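Side-chain contacts in ribonucleoside-diphosphate reductase, alpha chain (Actinobacillus ureae ATCC 25976, PDB 6DQX), which probably reduces ribonucleoside diphosphates to deoxyribonucleotides as the catalytic subunit of a class Id ribonucleotide reductase, with thioredoxin as the likely electron donor: residues 256-261 against 267-272; 294-299 against 422-427; 416-421 against 427-432. All blocks are in the same frame, centred on the assembly; numbering follows the deposited sequence.

Interaction 1 of 3, residues 256-261 against 267-272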
ATOM      1  N   ALA A 256      -6.460  32.628   2.399  1.00 14.90           N
ATOM      2  CA  ALA A 256      -6.713  34.025   2.828  1.00 16.04           C
ATOM      3  C   ALA A 256      -7.302  34.096   4.251  1.00 16.27           C
ATOM      4  O   ALA A 256      -7.104  35.107   4.985  1.00 16.29           O
ATOM      5  CB  ALA A 256      -7.603  34.746   1.834  1.00 16.33           C
ATOM      6  N   GLY A 257      -7.988  33.023   4.653  1.00 15.68           N
ATOM      7  CA  GLY A 257      -8.591  32.930   5.973  1.00 15.64           C
ATOM      8  C   GLY A 257      -7.751  32.290   7.058  1.00 15.27           C
ATOM      9  O   GLY A 257      -8.262  32.054   8.148  1.00 15.02           O
ATOM     10  N   ARG A 258      -6.484  31.964   6.770  1.00 14.66           N
ATOM     11  CA  ARG A 258      -5.624  31.374   7.790  1.00 15.00           C
ATOM     12  C   ARG A 258      -5.321  32.363   8.912  1.00 14.77           C
ATOM     13  O   ARG A 258      -5.274  33.576   8.670  1.00 14.07           O
ATOM     14  CB  ARG A 258      -4.275  30.993   7.214  1.00 14.72           C
ATOM     15  CG  ARG A 258      -4.329  29.841   6.257  1.00 15.64           C
ATOM     16  CD  ARG A 258      -2.971  29.651   5.621  1.00 14.82           C
ATOM     17  NE  ARG A 258      -2.646  30.745   4.717  1.00 15.22           N
ATOM     18  CZ  ARG A 258      -1.474  30.924   4.110  1.00 16.58           C
ATOM     19  NH1 ARG A 258      -0.438  30.111   4.332  1.00 17.36           N
ATOM     20  NH2 ARG A 258      -1.328  31.943   3.289  1.00 17.31           N
ATOM     21  N   PRO A 259      -5.064  31.842  10.121  1.00 15.11           N
ATOM     22  CA  PRO A 259      -4.510  32.750  11.135  1.00 15.14           C
ATOM     23  C   PRO A 259      -3.194  33.397  10.689  1.00 15.94           C
ATOM     24  O   PRO A 259      -2.414  32.787   9.932  1.00 14.24           O
ATOM     25  CB  PRO A 259      -4.251  31.839  12.329  1.00 15.72           C
ATOM     26  CG  PRO A 259      -4.166  30.467  11.782  1.00 15.51           C
ATOM     27  CD  PRO A 259      -5.078  30.438  10.580  1.00 15.16           C
ATOM     28  N   ASP A 260      -2.921  34.597  11.196  1.00 15.39           N
ATOM     29  CA  ASP A 260      -1.680  35.306  10.864  1.00 17.05           C
ATOM     30  C   ASP A 260      -0.421  34.441  10.984  1.00 15.97           C
ATOM     31  O   ASP A 260       0.488  34.545  10.135  1.00 16.96           O
ATOM     32  CB  ASP A 260      -1.510  36.556  11.723  1.00 19.02           C
ATOM     33  CG  ASP A 260      -2.490  37.677  11.366  1.00 21.53           C
ATOM     34  OD1 ASP A 260      -3.278  37.575  10.404  1.00 22.87           O
ATOM     35  OD2 ASP A 260      -2.492  38.666  12.119  1.00 24.86           O
ATOM     36  N   VAL A 261      -0.354  33.604  12.018  1.00 14.58           N
ATOM     37  CA  VAL A 261       0.844  32.769  12.233  1.00 14.76           C
ATOM     38  C   VAL A 261       1.173  31.914  11.014  1.00 14.12           C
ATOM     39  O   VAL A 261       2.352  31.761  10.675  1.00 14.54           O
ATOM     40  CB  VAL A 261       0.756  31.889  13.498  1.00 14.85           C
ATOM     41  CG1 VAL A 261      -0.391  30.891  13.402  1.00 15.88           C
ATOM     42  CG2 VAL A 261       2.078  31.169  13.757  1.00 15.67           C
ATOM     43  N   MET A 267       2.808  28.756   5.790  1.00 15.05           N
ATOM     44  CA  MET A 267       2.321  27.412   6.020  1.00 15.21           C
ATOM     45  C   MET A 267       1.015  27.246   5.248  1.00 15.24           C
ATOM     46  O   MET A 267      -0.083  27.571   5.724  1.00 14.46           O
ATOM     47  CB  MET A 267       2.191  27.140   7.506  1.00 15.71           C
ATOM     48  CG  MET A 267       3.520  27.363   8.218  1.00 16.77           C
ATOM     49  SD  MET A 267       3.534  26.871   9.928  1.00 19.57           S
ATOM     50  CE  MET A 267       4.092  25.177   9.808  1.00 19.66           C
ATOM     51  N   THR A 268       1.161  26.781   4.022  1.00 14.46           N
ATOM     52  CA  THR A 268       0.043  26.662   3.082  1.00 14.97           C
ATOM     53  C   THR A 268      -0.937  25.563   3.472  1.00 13.68           C
ATOM     54  O   THR A 268      -0.517  24.485   3.887  1.00 12.99           O
ATOM     55  CB  THR A 268       0.586  26.311   1.680  1.00 17.01           C
ATOM     56  OG1 THR A 268       1.714  27.137   1.398  1.00 17.88           O
ATOM     57  CG2 THR A 268      -0.481  26.491   0.593  1.00 17.99           C
ATOM     58  N   VAL A 269      -2.237  25.825   3.293  1.00 13.49           N
ATOM     59  CA  VAL A 269      -3.266  24.820   3.426  1.00 13.15           C
ATOM     60  C   VAL A 269      -3.485  24.274   2.012  1.00 13.21           C
ATOM     61  O   VAL A 269      -4.041  24.967   1.161  1.00 12.42           O
ATOM     62  CB  VAL A 269      -4.582  25.377   4.044  1.00 13.16           C
ATOM     63  CG1 VAL A 269      -5.631  24.280   4.166  1.00 12.73           C
ATOM     64  CG2 VAL A 269      -4.305  25.968   5.432  1.00 13.28           C
ATOM     65  N   HIS A 270      -3.013  23.044   1.755  1.00 13.04           N
ATOM     66  CA  HIS A 270      -3.123  22.435   0.430  1.00 12.80           C
ATOM     67  C   HIS A 270      -4.472  21.833   0.162  1.00 12.57           C
ATOM     68  O   HIS A 270      -4.892  21.713  -1.006  1.00 13.63           O
ATOM     69  CB  HIS A 270      -2.074  21.308   0.254  1.00 13.15           C
ATOM     70  CG  HIS A 270      -0.661  21.746   0.472  1.00 13.57           C
ATOM     71  ND1 HIS A 270       0.012  22.550  -0.418  1.00 14.15           N
ATOM     72  CD2 HIS A 270       0.219  21.460   1.457  1.00 14.45           C
ATOM     73  CE1 HIS A 270       1.236  22.775   0.030  1.00 14.77           C
ATOM     74  NE2 HIS A 270       1.393  22.103   1.157  1.00 14.78           N
ATOM     75  N   ALA A 271      -5.111  21.368   1.236  1.00 12.57           N
ATOM     76  CA  ALA A 271      -6.282  20.511   1.177  1.00 12.83           C
ATOM     77  C   ALA A 271      -7.010  20.563   2.512  1.00 12.88           C
ATOM     78  O   ALA A 271      -6.452  20.992   3.529  1.00 13.28           O
ATOM     79  CB  ALA A 271      -5.858  19.060   0.904  1.00 13.18           C
ATOM     80  N   SER A 272      -8.239  20.089   2.513  1.00 12.92           N
ATOM     81  CA  SER A 272      -8.976  19.859   3.760  1.00 13.17           C
ATOM     82  C   SER A 272      -8.969  18.373   4.155  1.00 13.61           C
ATOM     83  O   SER A 272      -8.125  17.574   3.669  1.00 14.15           O
ATOM     84  CB  SER A 272     -10.379  20.497   3.630  1.00 13.13           C
ATOM     85  OG  SER A 272     -11.119  20.406   4.845  1.00 12.74           O
TER
HETATM   86  O   HOH W   1       1.841  30.102   2.219  1.00 13.03           O
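Arg258 reaches across to the backbone of Met267 and makes all the close contacts between 256-261 and 267-272. Its polar link is one charged hydrogen bond: NH1 donates to the carbonyl O of Met267 at 2.9 Å, with an N-H...O angle of 155°. The oxygen lies at the edge of the guanidinium, almost in its plane, whereas NH1 stands well above the plane of the peptide carbonyl, 75° out of it. A bend at chi3 (-69°) turns the guanidinium off the line of the aliphatic chain and brings NH1 to this oxygen. A water-mediated link runs beside the direct one: NH1 also donates to a water, 3.1 Å away, that is hydrogen-bonded to Thr268 OG1. The apolar share is small, Val269 CG2 lying 3.9 Å from Arg258 CD and nearly as close to CG. Arg258 NE bonds to the carbonyl of Asn255 in the last turn of helix 251-256, and the side chain of Asn255 accepts from Val269 N. A positive group is thus held by neutral carbonyl oxygens and water, without a carboxylate across the contact, and ties the short link between helices 251-256 and 260-264 to the loop beyond.

Interaction 2 of 3, residues 294-299 against 422-427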
ATOM      1  N   SER A 294     -18.120  19.604  20.698  1.00 11.48           N
ATOM      2  CA  SER A 294     -19.123  20.556  20.176  1.00 12.30           C
ATOM      3  C   SER A 294     -20.025  21.141  21.247  1.00 11.51           C
ATOM      4  O   SER A 294     -20.464  20.444  22.174  1.00 12.21           O
ATOM      5  CB  SER A 294     -19.995  19.883  19.117  1.00 13.01           C
ATOM      6  OG  SER A 294     -19.211  19.041  18.251  1.00 15.71           O
ATOM      7  N   MET A 295     -20.289  22.430  21.103  1.00 11.37           N
ATOM      8  CA  MET A 295     -21.244  23.118  21.966  1.00 11.48           C
ATOM      9  C   MET A 295     -22.668  22.944  21.452  1.00 11.22           C
ATOM     10  O   MET A 295     -22.917  23.106  20.281  1.00 11.30           O
ATOM     11  CB  MET A 295     -20.916  24.604  22.039  1.00 11.65           C
ATOM     12  CG  MET A 295     -19.604  24.945  22.752  1.00 12.30           C
ATOM     13  SD  MET A 295     -19.479  24.451  24.472  1.00 12.99           S
ATOM     14  CE  MET A 295     -20.877  25.276  25.214  1.00 13.37           C
ATOM     15  N   ASN A 296     -23.607  22.673  22.361  1.00 11.14           N
ATOM     16  CA  ASN A 296     -24.996  22.475  21.996  1.00 11.06           C
ATOM     17  C   ASN A 296     -25.672  23.834  21.992  1.00 11.25           C
ATOM     18  O   ASN A 296     -26.011  24.369  23.059  1.00 10.96           O
ATOM     19  CB  ASN A 296     -25.689  21.571  23.011  1.00 10.94           C
ATOM     20  CG  ASN A 296     -27.085  21.187  22.604  1.00 11.32           C
ATOM     21  OD1 ASN A 296     -27.608  21.657  21.603  1.00 11.91           O
ATOM     22  ND2 ASN A 296     -27.738  20.360  23.436  1.00 12.32           N
ATOM     23  N   LEU A 297     -25.901  24.354  20.797  1.00 11.38           N
ATOM     24  CA  LEU A 297     -26.515  25.688  20.650  1.00 12.31           C
ATOM     25  C   LEU A 297     -27.967  25.760  21.108  1.00 13.00           C
ATOM     26  O   LEU A 297     -28.475  26.869  21.354  1.00 12.05           O
ATOM     27  CB  LEU A 297     -26.421  26.157  19.217  1.00 12.71           C
ATOM     28  CG  LEU A 297     -25.012  26.229  18.626  1.00 12.25           C
ATOM     29  CD1 LEU A 297     -25.050  26.859  17.256  1.00 12.37           C
ATOM     30  CD2 LEU A 297     -24.003  26.951  19.508  1.00 12.09           C
ATOM     31  N   LEU A 298     -28.647  24.615  21.258  1.00 13.68           N
ATOM     32  CA  LEU A 298     -30.000  24.633  21.836  1.00 14.30           C
ATOM     33  C   LEU A 298     -30.025  25.402  23.154  1.00 14.54           C
ATOM     34  O   LEU A 298     -31.016  26.092  23.474  1.00 14.79           O
ATOM     35  CB  LEU A 298     -30.514  23.209  22.059  1.00 14.70           C
ATOM     36  CG  LEU A 298     -31.881  23.045  22.750  1.00 15.16           C
ATOM     37  CD1 LEU A 298     -32.941  23.806  21.980  1.00 15.55           C
ATOM     38  CD2 LEU A 298     -32.248  21.568  22.830  1.00 16.00           C
ATOM     39  N   TYR A 299     -28.947  25.287  23.927  1.00 14.36           N
ATOM     40  CA  TYR A 299     -28.858  25.921  25.227  1.00 14.89           C
ATOM     41  C   TYR A 299     -28.007  27.176  25.263  1.00 14.36           C
ATOM     42  O   TYR A 299     -27.539  27.570  26.328  1.00 14.46           O
ATOM     43  CB  TYR A 299     -28.371  24.873  26.249  1.00 15.49           C
ATOM     44  CG  TYR A 299     -29.296  23.684  26.355  1.00 15.83           C
ATOM     45  CD1 TYR A 299     -30.656  23.853  26.639  1.00 17.47           C
ATOM     46  CD2 TYR A 299     -28.826  22.377  26.154  1.00 16.18           C
ATOM     47  CE1 TYR A 299     -31.513  22.768  26.723  1.00 18.20           C
ATOM     48  CE2 TYR A 299     -29.685  21.285  26.228  1.00 17.05           C
ATOM     49  CZ  TYR A 299     -31.019  21.479  26.525  1.00 18.29           C
ATOM     50  OH  TYR A 299     -31.869  20.398  26.613  1.00 20.46           O
ATOM     51  N   PHE A 422     -27.570  12.857  17.538  1.00 22.12           N
ATOM     52  CA  PHE A 422     -28.470  11.807  18.013  1.00 22.99           C
ATOM     53  C   PHE A 422     -28.266  11.559  19.517  1.00 21.97           C
ATOM     54  O   PHE A 422     -29.217  11.629  20.284  1.00 21.89           O
ATOM     55  CB  PHE A 422     -28.275  10.510  17.232  1.00 24.54           C
ATOM     56  CG  PHE A 422     -29.173   9.392  17.705  1.00 26.23           C
ATOM     57  CD1 PHE A 422     -30.554   9.511  17.595  1.00 27.83           C
ATOM     58  CD2 PHE A 422     -28.637   8.244  18.286  1.00 27.22           C
ATOM     59  CE1 PHE A 422     -31.398   8.494  18.038  1.00 29.15           C
ATOM     60  CE2 PHE A 422     -29.469   7.226  18.726  1.00 28.69           C
ATOM     61  CZ  PHE A 422     -30.852   7.351  18.605  1.00 30.06           C
ATOM     62  N   ILE A 423     -27.016  11.327  19.906  1.00 20.33           N
ATOM     63  CA  ILE A 423     -26.649  11.045  21.301  1.00 21.29           C
ATOM     64  C   ILE A 423     -27.148  12.165  22.226  1.00 21.05           C
ATOM     65  O   ILE A 423     -27.727  11.903  23.284  1.00 19.63           O
ATOM     66  CB  ILE A 423     -25.128  10.827  21.447  1.00 21.77           C
ATOM     67  CG1 ILE A 423     -24.693   9.492  20.801  1.00 22.33           C
ATOM     68  CG2 ILE A 423     -24.672  10.867  22.910  1.00 22.35           C
ATOM     69  CD1 ILE A 423     -23.205   9.370  20.565  1.00 22.77           C
ATOM     70  N   LEU A 424     -26.957  13.409  21.793  1.00 19.69           N
ATOM     71  CA  LEU A 424     -27.279  14.579  22.619  1.00 20.07           C
ATOM     72  C   LEU A 424     -28.695  15.103  22.396  1.00 20.74           C
ATOM     73  O   LEU A 424     -28.912  16.230  21.939  1.00 20.02           O
ATOM     74  CB  LEU A 424     -26.203  15.662  22.415  1.00 20.45           C
ATOM     75  CG  LEU A 424     -26.106  16.698  23.528  1.00 20.90           C
ATOM     76  CD1 LEU A 424     -25.632  16.051  24.818  1.00 22.25           C
ATOM     77  CD2 LEU A 424     -25.153  17.817  23.122  1.00 20.27           C
ATOM     78  N   GLY A 425     -29.676  14.275  22.760  1.00 20.88           N
ATOM     79  CA  GLY A 425     -31.074  14.696  22.736  1.00 21.31           C
ATOM     80  C   GLY A 425     -31.721  14.772  21.373  1.00 20.07           C
ATOM     81  O   GLY A 425     -32.716  15.468  21.227  1.00 19.90           O
ATOM     82  N   SER A 426     -31.141  14.103  20.367  1.00 20.37           N
ATOM     83  CA  SER A 426     -31.631  14.176  18.983  1.00 21.16           C
ATOM     84  C   SER A 426     -31.774  15.626  18.469  1.00 19.55           C
ATOM     85  O   SER A 426     -32.691  15.948  17.740  1.00 19.38           O
ATOM     86  CB  SER A 426     -32.952  13.409  18.814  1.00 23.30           C
ATOM     87  OG  SER A 426     -32.713  12.043  18.996  1.00 27.49           O
ATOM     88  N   VAL A 427     -30.843  16.486  18.854  1.00 18.84           N
ATOM     89  CA  VAL A 427     -30.825  17.858  18.308  1.00 20.35           C
ATOM     90  C   VAL A 427     -30.398  17.888  16.850  1.00 19.71           C
ATOM     91  O   VAL A 427     -29.944  16.878  16.280  1.00 18.47           O
ATOM     92  CB  VAL A 427     -29.960  18.840  19.140  1.00 21.58           C
ATOM     93  CG1 VAL A 427     -30.550  18.997  20.528  1.00 22.24           C
ATOM     94  CG2 VAL A 427     -28.497  18.444  19.163  1.00 22.03           C
TER
HETATM   95  O   HOH W   2     -30.151  18.402  23.550  1.00 18.51           O
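Asn296 and Leu298 face Leu424 and Val427 in a buried contact between the end of strand 288-296 and the turn that follows helix 418-423. The tight part is made by methyl groups. Leu424 CD2 sits against the Asn296 side chain, 3.6 Å from ND2 and 3.8 Å from CB, so a leucine methyl packs along the amide side chain from its root to its nitrogen. Val427 turns CG1 to Leu298 CD2 at 3.8 Å, while both its methyls lie near Asn296 OD1, more loosely at 4.1 Å. With CG anti to the backbone N (chi1 -173°), the Asn296 amide extends between these two apolar neighbours. Its oxygen is engaged within its own segment: Leu298 N donates to OD1 at 3.2 Å, from above the amide plane, closing an Asx turn where the strand gives way to a 3-10 segment. The looser side is bridged by water, which accepts from Asn296 ND2 at 3.1 Å and donates to the carbonyl O of Leu424, the central residue of an inverse gamma turn. ND2 also bonds to Gly83 O, so this buried amide nitrogen has two acceptors. In the family's ten-stranded barrel, Leu351 of the adjacent parallel strand 347-351 touches Asn296, Leu424 and Val427 together, and helix 353-359 closes in through Ala359 on Leu298 and Ser355 on Val427.

Interaction 3 of 3, residues 416-421 against 427-432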
ATOM      1  N   PRO A 416     -19.400  17.777  10.759  1.00 15.61           N
ATOM      2  CA  PRO A 416     -20.715  17.148  10.762  1.00 16.47           C
ATOM      3  C   PRO A 416     -20.932  16.465  12.112  1.00 16.72           C
ATOM      4  O   PRO A 416     -19.965  16.092  12.774  1.00 17.35           O
ATOM      5  CB  PRO A 416     -20.600  16.088   9.643  1.00 17.46           C
ATOM      6  CG  PRO A 416     -19.370  16.449   8.880  1.00 16.94           C
ATOM      7  CD  PRO A 416     -18.457  17.029   9.899  1.00 15.90           C
ATOM      8  N   THR A 417     -22.162  16.353  12.567  1.00 16.70           N
ATOM      9  CA  THR A 417     -22.400  15.805  13.921  1.00 17.81           C
ATOM     10  C   THR A 417     -23.595  14.841  13.936  1.00 20.00           C
ATOM     11  O   THR A 417     -24.339  14.810  14.909  1.00 18.20           O
ATOM     12  CB  THR A 417     -22.642  16.916  14.986  1.00 17.30           C
ATOM     13  OG1 THR A 417     -23.866  17.575  14.710  1.00 16.24           O
ATOM     14  CG2 THR A 417     -21.529  17.922  15.056  1.00 17.28           C
ATOM     15  N   LYS A 418     -23.768  14.028  12.894  1.00 22.62           N
ATOM     16  CA  LYS A 418     -25.012  13.238  12.786  1.00 25.20           C
ATOM     17  C   LYS A 418     -25.200  12.290  13.986  1.00 24.44           C
ATOM     18  O   LYS A 418     -26.236  12.318  14.641  1.00 23.77           O
ATOM     19  CB  LYS A 418     -25.086  12.473  11.459  1.00 28.25           C
ATOM     20  CG  LYS A 418     -25.122  13.361  10.215  1.00 32.30           C
ATOM     21  CD  LYS A 418     -26.415  14.144  10.046  1.00 34.09           C
ATOM     22  CE  LYS A 418     -26.274  15.288   9.036  1.00 36.51           C
ATOM     23  NZ  LYS A 418     -26.143  14.870   7.613  1.00 37.39           N
ATOM     24  N   SER A 419     -24.180  11.506  14.320  1.00 25.48           N
ATOM     25  CA  SER A 419     -24.275  10.596  15.468  1.00 26.41           C
ATOM     26  C   SER A 419     -24.229  11.350  16.785  1.00 24.64           C
ATOM     27  O   SER A 419     -24.961  11.021  17.730  1.00 22.14           O
ATOM     28  CB  SER A 419     -23.172   9.533  15.412  1.00 29.17           C
ATOM     29  OG  SER A 419     -23.302   8.786  14.210  1.00 32.64           O
ATOM     30  N   SER A 420     -23.372  12.370  16.855  1.00 22.71           N
ATOM     31  CA  SER A 420     -23.234  13.150  18.071  1.00 23.22           C
ATOM     32  C   SER A 420     -24.532  13.889  18.419  1.00 20.94           C
ATOM     33  O   SER A 420     -24.903  13.952  19.582  1.00 22.64           O
ATOM     34  CB  SER A 420     -22.077  14.138  17.954  1.00 23.93           C
ATOM     35  OG  SER A 420     -20.869  13.455  17.702  1.00 27.66           O
ATOM     36  N   SER A 421     -25.233  14.388  17.404  1.00 20.34           N
ATOM     37  CA  SER A 421     -26.527  15.050  17.592  1.00 20.58           C
ATOM     38  C   SER A 421     -27.587  14.068  18.087  1.00 20.86           C
ATOM     39  O   SER A 421     -28.409  14.400  18.953  1.00 18.43           O
ATOM     40  CB  SER A 421     -27.000  15.709  16.288  1.00 20.56           C
ATOM     41  OG  SER A 421     -26.328  16.937  16.102  1.00 19.52           O
ATOM     42  N   VAL A 427     -30.843  16.486  18.854  1.00 18.84           N
ATOM     43  CA  VAL A 427     -30.825  17.858  18.308  1.00 20.35           C
ATOM     44  C   VAL A 427     -30.398  17.888  16.850  1.00 19.71           C
ATOM     45  O   VAL A 427     -29.944  16.878  16.280  1.00 18.47           O
ATOM     46  CB  VAL A 427     -29.960  18.840  19.140  1.00 21.58           C
ATOM     47  CG1 VAL A 427     -30.550  18.997  20.528  1.00 22.24           C
ATOM     48  CG2 VAL A 427     -28.497  18.444  19.163  1.00 22.03           C
ATOM     49  N   SER A 428     -30.599  19.038  16.214  1.00 19.01           N
ATOM     50  CA  SER A 428     -30.296  19.191  14.819  1.00 17.39           C
ATOM     51  C   SER A 428     -28.781  19.023  14.605  1.00 16.26           C
ATOM     52  O   SER A 428     -27.969  19.316  15.476  1.00 15.64           O
ATOM     53  CB  SER A 428     -30.790  20.555  14.288  1.00 17.69           C
ATOM     54  OG  SER A 428     -30.197  21.600  15.031  1.00 17.66           O
ATOM     55  N   PRO A 429     -28.401  18.526  13.439  1.00 16.02           N
ATOM     56  CA  PRO A 429     -26.968  18.321  13.163  1.00 15.80           C
ATOM     57  C   PRO A 429     -26.202  19.591  12.815  1.00 14.72           C
ATOM     58  O   PRO A 429     -26.678  20.376  12.024  1.00 15.50           O
ATOM     59  CB  PRO A 429     -26.987  17.357  11.984  1.00 16.65           C
ATOM     60  CG  PRO A 429     -28.282  17.573  11.321  1.00 17.36           C
ATOM     61  CD  PRO A 429     -29.249  18.160  12.286  1.00 16.35           C
ATOM     62  N   SER A 430     -25.045  19.799  13.460  1.00 13.81           N
ATOM     63  CA  SER A 430     -24.170  20.957  13.216  1.00 14.04           C
ATOM     64  C   SER A 430     -24.974  22.225  12.959  1.00 13.59           C
ATOM     65  O   SER A 430     -25.767  22.624  13.824  1.00 13.70           O
ATOM     66  CB  SER A 430     -23.061  20.698  12.150  1.00 14.76           C
ATOM     67  OG  SER A 430     -23.579  20.629  10.844  1.00 15.05           O
ATOM     68  N   VAL A 431     -24.766  22.856  11.810  1.00 12.88           N
ATOM     69  CA  VAL A 431     -25.506  24.068  11.413  1.00 13.20           C
ATOM     70  C   VAL A 431     -26.541  23.745  10.341  1.00 13.34           C
ATOM     71  O   VAL A 431     -27.073  24.621   9.703  1.00 14.00           O
ATOM     72  CB  VAL A 431     -24.548  25.173  10.902  1.00 12.43           C
ATOM     73  CG1 VAL A 431     -23.711  25.708  12.054  1.00 12.76           C
ATOM     74  CG2 VAL A 431     -23.616  24.679   9.782  1.00 12.57           C
ATOM     75  N   GLU A 432     -26.805  22.470  10.131  1.00 14.52           N
ATOM     76  CA  GLU A 432     -27.656  22.027   9.038  1.00 15.94           C
ATOM     77  C   GLU A 432     -29.127  22.080   9.483  1.00 16.92           C
ATOM     78  O   GLU A 432     -29.434  21.815  10.643  1.00 16.85           O
ATOM     79  CB  GLU A 432     -27.228  20.587   8.704  1.00 17.79           C
ATOM     80  CG  GLU A 432     -27.414  20.108   7.293  1.00 20.10           C
ATOM     81  CD  GLU A 432     -26.743  18.758   7.069  1.00 20.47           C
ATOM     82  OE1 GLU A 432     -27.425  17.755   7.252  1.00 24.17           O
ATOM     83  OE2 GLU A 432     -25.532  18.704   6.736  1.00 21.24           O
TER
HETATM   84  O   HOH W   3     -23.968  17.763  10.741  1.00 25.47           O
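The start of helix 418-423 lies against the returning chain, with Thr417 CA 5.3 Å from Pro429 CA, Ser421 CA 5.2 Å from Val427 CA, and a type II' beta turn running from Pro429 to Glu432. Two hydroxyls join the backbones in a relay. Ser430 N donates to Thr417 OG1 (2.8 Å, 153°), Thr417 OG1 donates to Ser421 OG at 2.9 Å, and Ser421 OG donates to the carbonyl O of Ser428 from above its plane. Thr417 places OG1 between its backbone N and carbonyl carbon (chi1 67°), within reach of both partners. A water accepts from Thr417 N and is hydrogen-bonded to Ser430 OG, adding a second bridge. Farther out, Lys418 bends at chi2 and chi4 to bring CD and CE against the CB-CG edge of the Pro429 ring, CE 3.7 Å from CB. Its NZ then meets Glu432 OE1 in a salt bridge whose hydrogen bond is weak (3.2 Å), the two side chains nearly perpendicular; Glu432 OE2 is held by Asn523. Barrel strand 347-351 backs the inner side through Leu351, which touches Thr417 and Ser421, and helix 353-359 takes up Ser428, whose hydroxyl bonds to Ser355 N.

Overall arrangement
Interactions 2 and 3 form one continuous region, their centres 7 Å apart; they share Val427, both use helix 418-423, and their segments alternate along the chain. Interaction 2 is the more buried and joins distant parts of the sequence by methyl packing around an amide. Interaction 3 is local, closing the helix onto the chain that leaves it, and passes from buried hydroxyl bonds to a salt bridge by an exposed lysine. Interaction 1, also local and partly buried, stands apart, its centre 30 Å from that of interaction 2 and across the chain's centre; there one long arginine does what several hydroxyl side chains do in interaction 3. Each contact includes a bridging water.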